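Local coordinates for UspA domain-containing protein (Pyrococcus horikoshii, PDB 2DUM), which is of unestablished function but belongs to the universal stress protein A family and may serve in stress responses, possibly through nucleotide binding, at the interface of chains A and B. Sequence-based numbering; all coordinates share one arbitrary frame. Chains: chain A/B, Hypothetical protein PH0823.

The interface of chains A and B. Residues chain A 28, 152-154; chain B 4, 120, 150.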
loop_
_atom_site.group_PDB
_atom_site.type_symbol
_atom_site.label_atom_id
_atom_site.label_comp_id
_atom_site.label_asym_id
_atom_site.label_seq_id
_atom_site.Cartn_x
_atom_site.Cartn_y
_atom_site.Cartn_z
ATOM N N ARG A 28 6.739 -2.710 12.841
ATOM C CA ARG A 28 6.512 -3.548 11.668
ATOM C C ARG A 28 7.724 -3.738 10.837
ATOM O O ARG A 28 8.078 -4.874 10.579
ATOM C CB ARG A 28 5.412 -2.956 10.792
ATOM C CG ARG A 28 4.136 -2.852 11.542
ATOM C CD ARG A 28 2.938 -2.823 10.672
ATOM N NE ARG A 28 1.884 -3.757 11.144
ATOM C CZ ARG A 28 1.816 -5.058 10.813
ATOM N NH1 ARG A 28 0.818 -5.791 11.291
ATOM N NH2 ARG A 28 2.752 -5.625 10.013
ATOM N N LEU A 152 1.974 2.433 0.131
ATOM C CA LEU A 152 1.921 1.589 1.285
ATOM C C LEU A 152 0.898 2.211 2.249
ATOM O O LEU A 152 1.031 3.373 2.807
ATOM C CB LEU A 152 3.304 1.557 1.914
ATOM C CG LEU A 152 3.856 0.209 2.393
ATOM C CD1 LEU A 152 4.900 0.386 3.410
ATOM C CD2 LEU A 152 2.891 -0.568 3.033
ATOM N N ILE A 153 -0.175 1.488 2.484
ATOM C CA ILE A 153 -0.996 2.081 3.519
ATOM C C ILE A 153 -0.765 1.340 4.820
ATOM O O ILE A 153 -0.990 0.133 4.934
ATOM C CB ILE A 153 -2.465 2.477 3.130
ATOM C CG1 ILE A 153 -3.295 2.298 4.359
ATOM C CG2 ILE A 153 -3.046 1.742 1.965
ATOM C CD1 ILE A 153 -3.756 0.734 4.612
ATOM N N ILE A 154 -0.191 2.050 5.773
ATOM C CA ILE A 154 0.213 1.415 7.034
ATOM C C ILE A 154 -0.952 1.722 7.957
ATOM O O ILE A 154 -1.774 2.626 7.604
ATOM C CB ILE A 154 1.649 1.897 7.496
ATOM C CG1 ILE A 154 2.537 0.768 7.965
ATOM C CG2 ILE A 154 1.623 2.729 8.715
ATOM C CD1 ILE A 154 3.358 0.091 6.850
ATOM N N MET B 4 10.173 -5.859 6.901
ATOM C CA MET B 4 8.871 -5.691 6.087
ATOM C C MET B 4 8.400 -6.368 4.715
ATOM O O MET B 4 7.227 -6.132 4.289
ATOM C CB MET B 4 8.441 -4.206 5.942
ATOM C CG MET B 4 6.860 -4.028 5.511
ATOM S SD MET B 4 6.015 -2.570 6.167
ATOM C CE MET B 4 4.465 -3.176 6.617
ATOM N N LEU B 120 2.749 -8.080 4.991
ATOM C CA LEU B 120 2.234 -7.077 4.075
ATOM C C LEU B 120 1.419 -7.785 3.014
ATOM O O LEU B 120 1.669 -8.977 2.727
ATOM C CB LEU B 120 3.392 -6.419 3.371
ATOM C CG LEU B 120 3.241 -5.704 2.048
ATOM C CD1 LEU B 120 2.743 -4.169 2.225
ATOM C CD2 LEU B 120 4.512 -5.805 1.276
ATOM N N PRO B 150 -0.589 -4.334 6.720
ATOM C CA PRO B 150 -0.493 -3.198 5.834
ATOM C C PRO B 150 -0.564 -3.661 4.420
ATOM O O PRO B 150 -0.444 -4.839 4.196
ATOM C CB PRO B 150 0.865 -2.641 6.164
ATOM C CG PRO B 150 1.341 -3.467 7.417
ATOM C CD PRO B 150 0.728 -4.744 7.206
#
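A:Ile154 meets two residues of chain B with one atom, its terminal methyl CD1, in the closer-packed part of the patch, which centres on B:Pro150 and B:Met4 (39 and 27 Å² hidden). CD1 lies 3.5 Å from the S-methyl CE of B:Met4, whose thioether SD also comes near. The same methyl is 3.8 Å from ring carbon CB of B:Pro150. B:Met4 runs with CG anti to the backbone N (chi1 -162°) and then bends at chi2 and chi3, which turns its methyl toward the isoleucine. The B:Pro150 ring is gripped from two directions: its CB faces A:Ile154 and, at 3.6 Å, the backbone carbonyl O of A:Ile153, whereas CG and CD meet A:Arg28. There the guanidinium lays one face over the proline, with CG 3.4 Å above its plane but displaced toward the rim, and the methylene CD of A:Arg28 continues the apolar contact. The looser side is at B:Leu120, which hides 9 Å². Its CD1 touches CD2 of A:Leu152 at 3.7 Å, the two side chains crossing at an angle. The other A:Leu152 methyl, CD1, merely grazes the B:Met4 sulfur SD at 4.2 Å. Thus strand 151-154 meets both the proline and the methionine, while A:Arg28, the last residue of helix 16-28, covers the proline. Repeated by the two-fold axis, this mainly apolar patch probably helps hold together a dimer to which the last strand contributes, as it commonly does in universal stress proteins.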